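Local coordinates for protein alpha-fucosidase GH29 (Fusarium graminearum, PDB 4PSR) that hydrolyses alpha-L-fucosides, probably releasing alpha-1,6-linked fucose from the reducing-end N-acetylglucosamine of glycoprotein glycans, at residues E8-T14 with R249-A254; H17-W23 with K265-T269; G116-A120 with M164-I168; L215-D221 with Y255-R259; L295-Y299 with V527-A532. All coordinates share one frame. Where two conformers were deposited one is given. Residue numbers count along the deposited sequence, not the author numbering.

In the fold
Interaction 3 is the buried member of the set: two neighbouring strands of the eight-stranded parallel barrel, joined by backbone hydrogen bonds. The other four are partly buried. Interactions 1 and 4 both use helix 246-263, with centres about 14 Å apart, yet interaction 1 is apolar and has no hydrogen bond across it, whereas interaction 4 adds a salt bridge and tyrosine hydroxyls. Interaction 2 touches all the others and differs from them in its water bridges and its sodium ion; K265 reaches D221 of interaction 4, and W23 meets K165 of interaction 3. Interaction 5, about 24 Å from interaction 3 between centres, joins a barrel loop to the C-terminal beta region through an arginine-glutamate pair.

Interaction 1 of 5, residues E8-T14 with R249-A254; sequences EATWEST and RLEFLA
Residues R249-A254 are continuous helix, against which E8-T14 lies as a short arm and one helical turn. The arm bends at A9, the centre of an inverse gamma turn (phi/psi -80/65), and T10 N-caps helix 11-14, its OG1 (chi1 p) accepting from S13 N at 3.0 Å. The nearest CA atoms are those of A9 and L250, 4.7 Å apart. L250 (mt) is the main bump, filling the hollow lined by A9, T10, W11 and T14: its CD2 is 3.5 Å from T10 C and 4.2 Å from T14 OG1. CD2 also stands over one face of the W11 six-membered ring (chi1 m, chi2 116°), 3.5 Å from the centroid and 12° off the normal, a CH-pi contact. This helix, 246-263, links strands 222-225 and 268-272 of the TIM-barrel fold, so the arm packs on the outer helical layer. W11 CZ3 lies 3.7 Å from L253 CD1, and W11 NE1 bonds to E246. T14, chi1 p, turns OG1 to T10 O (2.8 Å) and CG2 to L253 CB (3.9 Å). Small A9 and A254 permit close approach: A9 CB is 3.9 Å from L250 CB, A254 CB 3.6 Å from E8 O.

Interaction 2 of 5, residues H17-W23 with K265-T269; sequences HNAAPEW and KEVVT. With NA (sodium ion), chain J.
Residues 17-21 are loop, with P21 at the N-cap position of helix 22-27; 265-269 runs extended into strand 268-272. The nearest CA pairs are P21 with E266 (6.5 Å) and A19 with V268 (6.2 Å). K265 turns to D221. At E266 the backbone O accepts from W23 NE1 (2.9 Å, 157°), W23 adopting chi1 p. The E266 carboxylate (chi1 m, chi2 t) works through water: OE1 takes water 5 at 2.6 Å, itself accepting from E22 N, and water 2, which accepts from N18 ND2; OE2 takes water 6, held by W23 N. V267 O sits at the edge of the H17 ring, 3.0 Å from CE1, and shares water 1 with N18 O. V268 CG2 presses on P21 CD (3.4 Å) and W23 CZ2 (4.1 Å). T269 N donates to water 3, which bridges to A19 O. H17 O binds sodium at 2.4 Å, beside D15, T281 and three waters, placing this six-ligand metal site beside a loop that passes the N-terminal end of TIM-barrel strand 268-272.

Interaction 3 of 5, residues G116-A120 with M164-I168; sequences GARFA and MKLVI
M164 forms the apolar centre on one face of this strand pair. With chi1 m, chi2 t and chi3 m, its SD lies 4.1 Å from both A117 CB and A120 CB, and 3.4 Å from A117 O. On the other face F119 (chi1 p, chi2 110°) presents its ring edge to V167, CD1 to CG1 4.0 Å, with F119 CB 3.9 Å from K165 CB. Between these layers runs a parallel beta ladder pairing F119 with K165 (CA to CA 4.4 Å) and A120 with L166 (5.3 Å). K165 brackets F119 in the parallel pattern: K165 N donates to R118 O at 3.1 Å and K165 O accepts from A120 N at 2.9 Å. The ladder continues from V167 N to A120 O at 3.0 Å, and two CA-H...O contacts, F119 CA to K165 O at 3.1 Å and L166 CA to A120 O at 3.4 Å, share the same carbonyl acceptors. At the polar rim R118 pairs with D375, and K165 lies against W23 in a cation-pi contact. G116, with positive phi (93°), marks in a Schellman motif where the chain leaves helix 105-114 and leads into the strand. The strands belong to a beta-alpha-beta unit with helix 151-161. A120 packs outward on helix 105-114 and L166 on helix 151-161, while backbone bonds continue the barrel to strand 29-33 on one flank and strand 222-225 on the other.

Interaction 4 of 5, residues L215-D221 with Y255-R259; sequences LDHVQPD and YYFNR
Where the last helical turn at L215-V218 meets the helix at Y255-R259, the backbones stay apart (L215 CA to Y256 CA 7.5 Å, D216 CA to R259 CA 8.1 Å) and long side chains span the gap. L215 (chi1 p, chi2 p) sets its branched end between the two tyrosines: CD1 lies 3.9 Å from both Y255 CE2 and R259 CG, and CD2 4.0 Å from Y256 CD1. D216, chi1 m, divides its carboxylate between two partners one helical turn apart: OD2 accepts from Y255 OH (2.6 Å), carried there by chi1 t and chi2 95°, and OD1 from R259 NE (2.9 Å) in a salt bridge. R259 (chi1 m, chi2 m, chi3 t) also brings NH2 to a weak bond with Y255 OH at 2.8 Å; its NH1 pairs with E262. Helices 200-218 and 246-263 are consecutive in the TIM barrel, flanking strand 222-225 in sequence, so these bonds tie adjacent members of the outer layer. Q219 leaves the first helix with phi 48°, and the chain turns through P220 toward that strand. Y256 (chi1 t, chi2 37°) reaches across to this turn: OH donates to P220 O at 2.8 Å, and CE1 rests 4.2 Å from P220 CG.

Interaction 5 of 5, residues L295-Y299 with V527-A532; sequences LVRPY and VFLTEA
R297 lays its aliphatic stem across the face of F528: CD stands 3.6 Å from the ring centroid, 3° off the normal, a CH-pi contact. Chi1 m followed by chi2 and chi3 t keeps the stem extended, and the CZ-to-centroid distance of 5.5 Å makes any cation-pi attraction weak at most. The guanidinium has A532 CB over one face, 3.6 Å from NE, while NH1 makes a salt bridge to E531 OE1 at 2.9 Å. Residues 295-299 lie in the loop between TIM-barrel strands 284-287 and 300-305, whereas helix 526-532 belongs to the C-terminal beta region, so the contact joins the two; R297 and P298 also touch an N-acetylglucosamine of an attached glycan. E531, with chi1 and chi2 t, sends OE2 to Y299 N at 3.0 Å, and the same carboxylate meets R25 and N336. A cis peptide precedes P298, setting its CB 3.4 Å from E531 OE2 and its CD 3.9 Å from V527 CG1. R297 CA and F528 CA, 5.2 Å apart, are the nearest CA pair.

Interaction 1 of 5, residues E8-T14 with R249-A254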
# COMPACT_ATOMS: atom_id res chain seq x y z
N GLU A 8 19.19 -5.65 18.26
CA GLU A 8 18.83 -5.32 19.63
C GLU A 8 17.63 -4.42 19.60
O GLU A 8 17.34 -3.79 18.58
CB GLU A 8 19.99 -4.59 20.32
CG GLU A 8 21.28 -5.38 20.33
CD GLU A 8 22.46 -4.52 20.74
OE1 GLU A 8 22.23 -3.41 21.26
OE2 GLU A 8 23.62 -4.94 20.52
N ALA A 9 16.93 -4.33 20.72
CA ALA A 9 15.75 -3.49 20.84
C ALA A 9 16.11 -2.01 21.06
O ALA A 9 15.81 -1.42 22.11
CB ALA A 9 14.86 -3.99 21.94
N THR A 10 16.74 -1.43 20.04
CA THR A 10 17.05 0.00 19.99
C THR A 10 16.78 0.55 18.59
O THR A 10 16.75 -0.20 17.60
CB THR A 10 18.53 0.30 20.29
OG1 THR A 10 19.35 -0.20 19.21
CG2 THR A 10 18.98 -0.35 21.58
N TRP A 11 16.58 1.85 18.48
CA TRP A 11 16.32 2.44 17.16
C TRP A 11 17.55 2.30 16.28
O TRP A 11 17.46 1.95 15.11
CB TRP A 11 15.89 3.90 17.27
CG TRP A 11 14.57 4.06 17.93
CD1 TRP A 11 14.31 4.68 19.13
CD2 TRP A 11 13.31 3.54 17.48
NE1 TRP A 11 12.97 4.59 19.44
CE2 TRP A 11 12.34 3.90 18.43
CE3 TRP A 11 12.91 2.84 16.34
CZ2 TRP A 11 11.00 3.55 18.30
CZ3 TRP A 11 11.59 2.49 16.22
CH2 TRP A 11 10.64 2.85 17.18
N GLU A 12 18.73 2.50 16.85
CA GLU A 12 19.93 2.51 16.06
C GLU A 12 20.25 1.11 15.50
O GLU A 12 20.69 0.98 14.36
CB GLU A 12 21.06 3.12 16.90
CG GLU A 12 21.24 2.49 18.32
CD GLU A 12 20.40 3.11 19.49
OE1 GLU A 12 19.36 3.82 19.30
OE2 GLU A 12 20.82 2.86 20.64
N SER A 13 19.96 0.07 16.27
CA SER A 13 20.18 -1.31 15.81
C SER A 13 19.16 -1.71 14.71
O SER A 13 19.54 -2.20 13.66
CB SER A 13 20.04 -2.28 16.98
OG SER A 13 20.25 -3.62 16.54
N THR A 14 17.89 -1.45 15.00
CA THR A 14 16.82 -1.84 14.08
C THR A 14 16.83 -1.01 12.79
O THR A 14 16.38 -1.49 11.76
CB THR A 14 15.44 -1.83 14.75
OG1 THR A 14 15.14 -0.54 15.28
CG2 THR A 14 15.34 -2.87 15.88
N ARG A 249 7.48 -1.78 21.27
CA ARG A 249 7.68 -1.59 19.83
C ARG A 249 9.05 -2.02 19.37
O ARG A 249 9.19 -2.74 18.39
CB ARG A 249 7.40 -0.14 19.47
CG ARG A 249 5.95 0.21 19.47
CD ARG A 249 5.72 1.65 19.11
NE ARG A 249 5.81 2.59 20.24
CZ ARG A 249 6.51 3.72 20.23
NH1 ARG A 249 7.33 4.05 19.26
NH2 ARG A 249 6.42 4.52 21.29
N LEU A 250 10.07 -1.62 20.11
CA LEU A 250 11.44 -1.96 19.78
C LEU A 250 11.69 -3.46 19.92
O LEU A 250 12.44 -4.04 19.13
CB LEU A 250 12.42 -1.17 20.65
CG LEU A 250 12.55 0.29 20.26
CD1 LEU A 250 13.32 1.04 21.34
CD2 LEU A 250 13.29 0.38 18.93
N GLU A 251 11.07 -4.09 20.92
CA GLU A 251 11.24 -5.53 21.11
C GLU A 251 10.58 -6.31 19.94
O GLU A 251 11.12 -7.31 19.48
CB GLU A 251 10.65 -5.94 22.47
CG GLU A 251 11.57 -5.53 23.63
CD GLU A 251 10.94 -5.62 25.00
OE1 GLU A 251 9.76 -5.99 25.11
OE2 GLU A 251 11.64 -5.30 25.99
N PHE A 252 9.42 -5.83 19.48
CA PHE A 252 8.81 -6.40 18.28
C PHE A 252 9.73 -6.31 17.06
O PHE A 252 9.96 -7.33 16.36
CB PHE A 252 7.48 -5.72 17.94
CG PHE A 252 7.03 -6.03 16.54
CD1 PHE A 252 6.59 -7.31 16.18
CD2 PHE A 252 7.12 -5.06 15.54
CE1 PHE A 252 6.22 -7.60 14.86
CE2 PHE A 252 6.75 -5.33 14.23
CZ PHE A 252 6.31 -6.60 13.89
N LEU A 253 10.26 -5.11 16.77
CA LEU A 253 11.11 -4.93 15.60
C LEU A 253 12.32 -5.85 15.67
O LEU A 253 12.66 -6.55 14.70
CB LEU A 253 11.52 -3.44 15.49
CG LEU A 253 10.38 -2.46 15.20
CD1 LEU A 253 10.85 -1.01 15.34
CD2 LEU A 253 9.82 -2.71 13.77
N ALA A 254 13.02 -5.85 16.81
CA ALA A 254 14.18 -6.72 16.94
C ALA A 254 13.82 -8.21 16.80
O ALA A 254 14.52 -8.96 16.12
CB ALA A 254 14.94 -6.46 18.26

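Interaction 2 of 5, residues H17-W23 with K265-T269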
# COMPACT_ATOMS: atom_id res chain seq x y z
N HIS A 17 18.03 -2.65 9.47
CA HIS A 17 17.19 -3.53 8.67
C HIS A 17 16.81 -2.85 7.37
O HIS A 17 16.46 -1.68 7.36
CB HIS A 17 15.95 -3.91 9.46
CG HIS A 17 15.01 -4.79 8.70
ND1 HIS A 17 13.82 -4.33 8.15
CD2 HIS A 17 15.09 -6.10 8.40
CE1 HIS A 17 13.23 -5.34 7.53
NE2 HIS A 17 13.98 -6.42 7.66
N ASN A 18 16.87 -3.60 6.28
CA ASN A 18 16.53 -3.08 4.95
C ASN A 18 15.01 -3.02 4.83
O ASN A 18 14.35 -4.07 4.80
CB ASN A 18 17.16 -3.94 3.85
CG ASN A 18 17.01 -3.34 2.47
OD1 ASN A 18 17.04 -2.13 2.30
ND2 ASN A 18 16.90 -4.21 1.48
N ALA A 19 14.46 -1.82 4.78
CA ALA A 19 13.02 -1.65 4.90
C ALA A 19 12.21 -2.32 3.79
O ALA A 19 11.21 -2.98 4.04
CB ALA A 19 12.68 -0.18 4.96
N ALA A 20 12.66 -2.11 2.57
CA ALA A 20 11.92 -2.53 1.36
C ALA A 20 12.86 -3.34 0.49
O ALA A 20 13.57 -2.79 -0.37
CB ALA A 20 11.41 -1.30 0.62
N PRO A 21 12.88 -4.66 0.70
CA PRO A 21 13.81 -5.50 -0.08
C PRO A 21 13.38 -5.59 -1.54
O PRO A 21 12.25 -5.26 -1.89
CB PRO A 21 13.72 -6.85 0.61
CG PRO A 21 12.36 -6.89 1.23
CD PRO A 21 12.06 -5.45 1.64
N GLU A 22 14.29 -6.02 -2.40
CA GLU A 22 14.01 -6.03 -3.84
C GLU A 22 12.77 -6.85 -4.21
O GLU A 22 11.99 -6.39 -5.07
CB GLU A 22 15.23 -6.50 -4.63
CG GLU A 22 16.44 -5.61 -4.44
CD GLU A 22 16.18 -4.17 -4.82
OE1 GLU A 22 15.87 -3.89 -5.99
OE2 GLU A 22 16.31 -3.28 -3.97
N TRP A 23 12.53 -7.98 -3.57
CA TRP A 23 11.34 -8.77 -3.93
C TRP A 23 10.05 -7.98 -3.69
O TRP A 23 9.06 -8.13 -4.44
CB TRP A 23 11.26 -10.13 -3.21
CG TRP A 23 10.93 -10.06 -1.73
CD1 TRP A 23 11.81 -10.19 -0.70
CD2 TRP A 23 9.63 -9.91 -1.13
NE1 TRP A 23 11.15 -10.10 0.50
CE2 TRP A 23 9.82 -9.91 0.27
CE3 TRP A 23 8.34 -9.74 -1.63
CZ2 TRP A 23 8.76 -9.77 1.16
CZ3 TRP A 23 7.29 -9.60 -0.73
CH2 TRP A 23 7.51 -9.61 0.64
N LYS A 265 15.11 -15.17 5.25
CA LYS A 265 14.12 -14.41 4.49
C LYS A 265 14.34 -12.94 4.72
O LYS A 265 14.76 -12.53 5.80
CB LYS A 265 12.70 -14.71 5.00
CG LYS A 265 12.28 -16.13 4.88
CD LYS A 265 10.81 -16.26 4.56
CE LYS A 265 9.92 -15.93 5.74
NZ LYS A 265 8.52 -16.32 5.41
N GLU A 266 14.02 -12.13 3.72
CA GLU A 266 13.98 -10.68 3.84
C GLU A 266 12.56 -10.28 4.15
O GLU A 266 11.68 -10.37 3.30
CB GLU A 266 14.43 -10.03 2.54
CG GLU A 266 15.86 -10.32 2.15
CD GLU A 266 16.11 -9.87 0.75
OE1 GLU A 266 16.87 -8.90 0.54
OE2 GLU A 266 15.51 -10.48 -0.16
N VAL A 267 12.33 -9.85 5.39
CA VAL A 267 10.98 -9.56 5.87
C VAL A 267 10.72 -8.08 5.86
O VAL A 267 11.65 -7.25 5.82
CB VAL A 267 10.70 -10.16 7.27
CG1 VAL A 267 10.90 -11.67 7.22
CG2 VAL A 267 11.55 -9.50 8.39
N VAL A 268 9.45 -7.73 5.88
CA VAL A 268 9.00 -6.34 5.82
C VAL A 268 7.99 -6.08 6.91
O VAL A 268 7.12 -6.91 7.19
CB VAL A 268 8.31 -6.06 4.47
CG1 VAL A 268 7.74 -4.65 4.38
CG2 VAL A 268 9.29 -6.31 3.34
N THR A 269 8.07 -4.91 7.56
CA THR A 269 6.94 -4.46 8.36
C THR A 269 6.49 -3.06 7.93
O THR A 269 7.32 -2.23 7.54
CB THR A 269 7.25 -4.53 9.89
OG1 THR A 269 6.04 -4.42 10.64
CG2 THR A 269 8.25 -3.46 10.33
NA NA J . 17.38 0.51 7.01
O HOH W 1 13.98 -6.77 4.28
O HOH W 2 17.37 -7.05 2.28
O HOH W 3 10.56 -3.59 6.71
O HOH W 4 16.33 0.60 4.75
O HOH W 5 16.82 -7.00 -1.25
O HOH W 6 14.75 -9.42 -2.54
O HOH W 7 19.34 -0.54 6.15
O HOH W 8 18.44 2.71 6.82

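Interaction 3 of 5, residues G116-A120 with M164-I168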
# COMPACT_ATOMS: atom_id res chain seq x y z
N GLY A 116 -3.30 -11.87 -9.95
CA GLY A 116 -1.95 -11.40 -10.14
C GLY A 116 -1.26 -10.93 -8.86
O GLY A 116 -0.17 -10.39 -8.91
N ALA A 117 -1.89 -11.13 -7.70
CA ALA A 117 -1.30 -10.76 -6.42
C ALA A 117 0.02 -11.53 -6.23
O ALA A 117 0.06 -12.74 -6.46
CB ALA A 117 -2.25 -11.13 -5.33
N ARG A 118 1.06 -10.84 -5.78
CA ARG A 118 2.31 -11.51 -5.47
C ARG A 118 2.53 -11.64 -3.96
O ARG A 118 3.44 -12.35 -3.53
CB ARG A 118 3.48 -10.79 -6.11
CG ARG A 118 3.61 -11.02 -7.58
CD ARG A 118 5.01 -10.66 -8.00
NE ARG A 118 5.31 -11.08 -9.35
CZ ARG A 118 6.41 -10.73 -9.97
NH1 ARG A 118 7.31 -9.96 -9.35
NH2 ARG A 118 6.61 -11.14 -11.21
N PHE A 119 1.68 -10.97 -3.18
CA PHE A 119 1.60 -11.20 -1.73
C PHE A 119 0.14 -11.19 -1.33
O PHE A 119 -0.65 -10.48 -1.96
CB PHE A 119 2.45 -10.22 -0.87
CG PHE A 119 2.19 -8.72 -1.10
CD1 PHE A 119 1.57 -7.97 -0.13
CD2 PHE A 119 2.68 -8.06 -2.23
CE1 PHE A 119 1.38 -6.61 -0.30
CE2 PHE A 119 2.47 -6.70 -2.42
CZ PHE A 119 1.83 -5.98 -1.44
N ALA A 120 -0.22 -11.97 -0.32
CA ALA A 120 -1.59 -12.11 0.09
C ALA A 120 -1.69 -12.60 1.51
O ALA A 120 -0.76 -13.23 2.02
CB ALA A 120 -2.33 -13.08 -0.85
N MET A 164 2.61 -17.43 -3.35
CA MET A 164 2.59 -16.00 -3.05
C MET A 164 3.29 -15.81 -1.71
O MET A 164 3.30 -16.70 -0.85
CB MET A 164 1.16 -15.47 -2.99
CG MET A 164 0.44 -15.53 -4.31
SD MET A 164 -1.26 -14.99 -4.29
CE MET A 164 -2.03 -16.31 -3.37
N LYS A 165 3.89 -14.64 -1.55
CA LYS A 165 4.40 -14.21 -0.24
C LYS A 165 3.22 -13.95 0.68
O LYS A 165 2.13 -13.59 0.24
CB LYS A 165 5.26 -12.95 -0.41
CG LYS A 165 6.54 -13.16 -1.22
CD LYS A 165 7.72 -13.47 -0.33
CE LYS A 165 9.04 -13.58 -1.11
NZ LYS A 165 10.15 -13.85 -0.16
N LEU A 166 3.45 -14.10 1.98
CA LEU A 166 2.41 -13.97 2.98
C LEU A 166 2.48 -12.62 3.70
O LEU A 166 3.51 -12.29 4.32
CB LEU A 166 2.52 -15.09 4.02
CG LEU A 166 1.50 -15.09 5.16
CD1 LEU A 166 0.10 -15.32 4.68
CD2 LEU A 166 1.87 -16.10 6.23
N VAL A 167 1.38 -11.88 3.63
CA VAL A 167 1.18 -10.70 4.47
C VAL A 167 0.18 -11.03 5.57
O VAL A 167 -0.84 -11.71 5.33
CB VAL A 167 0.73 -9.44 3.66
CG1 VAL A 167 -0.53 -9.69 2.84
CG2 VAL A 167 0.54 -8.23 4.57
N ILE A 168 0.47 -10.52 6.76
CA ILE A 168 -0.46 -10.60 7.89
C ILE A 168 -0.71 -9.19 8.40
O ILE A 168 0.26 -8.47 8.69
CB ILE A 168 0.09 -11.48 9.05
CG1 ILE A 168 0.29 -12.94 8.59
CG2 ILE A 168 -0.82 -11.39 10.28
CD1 ILE A 168 -0.99 -13.74 8.37

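Interaction 4 of 5, residues L215-D221 with Y255-R259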
# COMPACT_ATOMS: atom_id res chain seq x y z
N LEU A 215 3.80 -14.51 14.62
CA LEU A 215 4.83 -14.53 13.59
C LEU A 215 5.67 -15.82 13.66
O LEU A 215 6.13 -16.31 12.62
CB LEU A 215 5.67 -13.25 13.61
CG LEU A 215 6.71 -13.02 14.71
CD1 LEU A 215 8.04 -13.71 14.38
CD2 LEU A 215 6.94 -11.52 14.96
N ASP A 216 5.82 -16.38 14.85
CA ASP A 216 6.45 -17.69 14.97
C ASP A 216 5.54 -18.79 14.41
O ASP A 216 6.02 -19.82 13.91
CB ASP A 216 6.81 -18.01 16.43
CG ASP A 216 8.04 -17.24 16.95
OD1 ASP A 216 8.92 -16.85 16.15
OD2 ASP A 216 8.12 -17.10 18.18
N HIS A 217 4.23 -18.57 14.44
CA HIS A 217 3.23 -19.56 13.99
C HIS A 217 3.14 -19.66 12.48
O HIS A 217 2.99 -20.76 11.94
CB HIS A 217 1.86 -19.14 14.57
CG HIS A 217 0.76 -20.15 14.43
ND1 HIS A 217 0.86 -21.44 14.91
CD2 HIS A 217 -0.51 -20.01 13.99
CE1 HIS A 217 -0.29 -22.06 14.72
NE2 HIS A 217 -1.14 -21.21 14.16
N VAL A 218 3.24 -18.54 11.77
CA VAL A 218 3.05 -18.54 10.32
C VAL A 218 4.19 -17.94 9.50
O VAL A 218 4.16 -17.98 8.27
CB VAL A 218 1.68 -17.92 9.87
CG1 VAL A 218 0.55 -18.65 10.52
CG2 VAL A 218 1.61 -16.40 10.14
N GLN A 219 5.23 -17.44 10.16
CA GLN A 219 6.40 -16.91 9.47
C GLN A 219 6.08 -15.93 8.31
O GLN A 219 6.50 -16.12 7.16
CB GLN A 219 7.34 -18.03 8.99
CG GLN A 219 7.79 -18.96 10.12
CD GLN A 219 8.83 -20.00 9.69
OE1 GLN A 219 9.23 -20.05 8.52
NE2 GLN A 219 9.25 -20.85 10.63
N PRO A 220 5.37 -14.85 8.63
CA PRO A 220 4.97 -13.90 7.58
C PRO A 220 6.14 -13.18 6.91
O PRO A 220 7.13 -12.85 7.57
CB PRO A 220 4.11 -12.88 8.33
CG PRO A 220 4.65 -12.92 9.74
CD PRO A 220 5.05 -14.34 9.98
N ASP A 221 6.00 -12.96 5.61
CA ASP A 221 6.94 -12.15 4.85
C ASP A 221 6.75 -10.66 5.09
O ASP A 221 7.71 -9.90 4.97
CB ASP A 221 6.79 -12.50 3.38
CG ASP A 221 7.08 -13.96 3.12
OD1 ASP A 221 8.25 -14.36 3.34
OD2 ASP A 221 6.15 -14.71 2.76
N TYR A 255 12.71 -8.62 17.43
CA TYR A 255 12.31 -10.02 17.37
C TYR A 255 12.00 -10.47 15.94
O TYR A 255 12.52 -11.48 15.47
CB TYR A 255 11.13 -10.29 18.29
CG TYR A 255 10.83 -11.75 18.52
CD1 TYR A 255 11.33 -12.41 19.62
CD2 TYR A 255 10.03 -12.47 17.64
CE1 TYR A 255 11.06 -13.74 19.86
CE2 TYR A 255 9.74 -13.80 17.88
CZ TYR A 255 10.27 -14.43 19.00
OH TYR A 255 10.00 -15.75 19.26
N TYR A 256 11.20 -9.68 15.24
CA TYR A 256 10.83 -10.01 13.88
C TYR A 256 12.04 -9.97 12.94
O TYR A 256 12.23 -10.89 12.14
CB TYR A 256 9.75 -9.05 13.41
CG TYR A 256 9.16 -9.38 12.03
CD1 TYR A 256 8.97 -10.69 11.61
CD2 TYR A 256 8.77 -8.36 11.17
CE1 TYR A 256 8.37 -10.98 10.38
CE2 TYR A 256 8.18 -8.64 9.93
CZ TYR A 256 7.99 -9.95 9.55
OH TYR A 256 7.40 -10.19 8.32
N PHE A 257 12.87 -8.92 13.03
CA PHE A 257 14.03 -8.82 12.14
C PHE A 257 15.04 -9.94 12.44
O PHE A 257 15.67 -10.48 11.52
CB PHE A 257 14.68 -7.43 12.24
CG PHE A 257 13.79 -6.29 11.83
CD1 PHE A 257 12.65 -6.49 11.07
CD2 PHE A 257 14.11 -4.99 12.20
CE1 PHE A 257 11.85 -5.42 10.71
CE2 PHE A 257 13.30 -3.92 11.87
CZ PHE A 257 12.18 -4.12 11.08
N ASN A 258 15.16 -10.36 13.70
CA ASN A 258 16.02 -11.50 14.02
C ASN A 258 15.45 -12.81 13.48
O ASN A 258 16.19 -13.65 12.97
CB ASN A 258 16.24 -11.63 15.53
CG ASN A 258 17.24 -10.62 16.04
OD1 ASN A 258 18.16 -10.24 15.32
ND2 ASN A 258 17.08 -10.21 17.29
N ARG A 259 14.14 -13.00 13.59
CA ARG A 259 13.53 -14.20 13.03
C ARG A 259 13.73 -14.24 11.52
O ARG A 259 13.99 -15.29 10.96
CB ARG A 259 12.05 -14.31 13.38
CG ARG A 259 11.76 -14.65 14.83
CD ARG A 259 12.47 -15.90 15.28
NE ARG A 259 11.81 -16.50 16.44
CZ ARG A 259 12.39 -17.32 17.31
NH1 ARG A 259 13.67 -17.67 17.16
NH2 ARG A 259 11.69 -17.80 18.33

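Interaction 5 of 5, residues L295-Y299 with V527-A532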
# COMPACT_ATOMS: atom_id res chain seq x y z
N LEU A 295 5.29 11.66 -6.46
CA LEU A 295 6.26 10.57 -6.35
C LEU A 295 7.06 10.71 -5.06
O LEU A 295 7.79 11.69 -4.87
CB LEU A 295 7.20 10.61 -7.57
CG LEU A 295 8.06 9.38 -7.88
CD1 LEU A 295 8.63 9.47 -9.31
CD2 LEU A 295 9.20 9.23 -6.90
N VAL A 296 6.91 9.72 -4.19
CA VAL A 296 7.54 9.73 -2.87
C VAL A 296 8.67 8.72 -2.77
O VAL A 296 8.55 7.60 -3.28
CB VAL A 296 6.44 9.41 -1.82
CG1 VAL A 296 7.00 9.11 -0.44
CG2 VAL A 296 5.42 10.56 -1.74
N ARG A 297 9.75 9.12 -2.12
CA ARG A 297 10.86 8.21 -1.81
C ARG A 297 11.17 8.39 -0.33
O ARG A 297 11.10 9.52 0.19
CB ARG A 297 12.09 8.53 -2.66
CG ARG A 297 11.82 8.46 -4.17
CD ARG A 297 13.06 8.70 -5.00
NE ARG A 297 12.81 8.52 -6.43
CZ ARG A 297 12.73 7.34 -7.03
NH1 ARG A 297 12.89 6.21 -6.34
NH2 ARG A 297 12.48 7.28 -8.32
N PRO A 298 11.54 7.30 0.37
CA PRO A 298 11.80 5.97 -0.19
C PRO A 298 10.54 5.18 -0.46
O PRO A 298 9.40 5.63 -0.21
CB PRO A 298 12.65 5.30 0.89
CG PRO A 298 12.14 5.93 2.15
CD PRO A 298 11.87 7.35 1.80
N TYR A 299 10.76 3.96 -0.95
CA TYR A 299 9.67 3.04 -1.33
C TYR A 299 8.62 2.94 -0.23
O TYR A 299 8.94 2.78 0.95
CB TYR A 299 10.26 1.65 -1.63
CG TYR A 299 9.44 0.90 -2.65
CD1 TYR A 299 9.71 1.01 -4.02
CD2 TYR A 299 8.33 0.14 -2.27
CE1 TYR A 299 8.92 0.38 -4.95
CE2 TYR A 299 7.53 -0.51 -3.22
CZ TYR A 299 7.84 -0.36 -4.54
OH TYR A 299 7.08 -0.94 -5.49
N VAL A 527 18.16 10.81 1.18
CA VAL A 527 17.55 9.52 0.91
C VAL A 527 16.83 9.53 -0.44
O VAL A 527 16.97 8.60 -1.23
CB VAL A 527 16.56 9.15 2.02
CG1 VAL A 527 15.72 7.93 1.65
CG2 VAL A 527 17.33 8.86 3.33
N PHE A 528 16.08 10.60 -0.72
CA PHE A 528 15.37 10.71 -1.99
C PHE A 528 16.36 10.63 -3.14
O PHE A 528 16.18 9.84 -4.06
CB PHE A 528 14.55 12.01 -2.06
CG PHE A 528 13.71 12.11 -3.31
CD1 PHE A 528 14.30 12.36 -4.54
CD2 PHE A 528 12.32 12.01 -3.25
CE1 PHE A 528 13.53 12.45 -5.68
CE2 PHE A 528 11.55 12.07 -4.38
CZ PHE A 528 12.15 12.31 -5.60
N LEU A 529 17.38 11.46 -3.11
CA LEU A 529 18.26 11.60 -4.26
C LEU A 529 19.04 10.30 -4.47
O LEU A 529 19.19 9.83 -5.62
CB LEU A 529 19.17 12.82 -4.07
CG LEU A 529 18.45 14.17 -4.10
CD1 LEU A 529 19.29 15.27 -3.39
CD2 LEU A 529 18.05 14.56 -5.52
N THR A 530 19.48 9.69 -3.39
CA THR A 530 20.19 8.43 -3.45
C THR A 530 19.30 7.37 -4.07
O THR A 530 19.72 6.66 -5.00
CB THR A 530 20.65 7.99 -2.04
OG1 THR A 530 21.56 8.96 -1.52
CG2 THR A 530 21.34 6.63 -2.09
N GLU A 531 18.06 7.23 -3.59
CA GLU A 531 17.19 6.19 -4.14
C GLU A 531 16.85 6.44 -5.61
O GLU A 531 16.66 5.49 -6.39
CB GLU A 531 15.90 6.05 -3.31
CG GLU A 531 15.16 4.73 -3.61
CD GLU A 531 13.76 4.71 -3.03
OE1 GLU A 531 12.94 5.51 -3.49
OE2 GLU A 531 13.50 3.91 -2.10
N ALA A 532 16.78 7.71 -6.01
CA ALA A 532 16.47 8.10 -7.39
C ALA A 532 17.63 7.83 -8.31
O ALA A 532 17.48 7.93 -9.53
CB ALA A 532 16.10 9.56 -7.45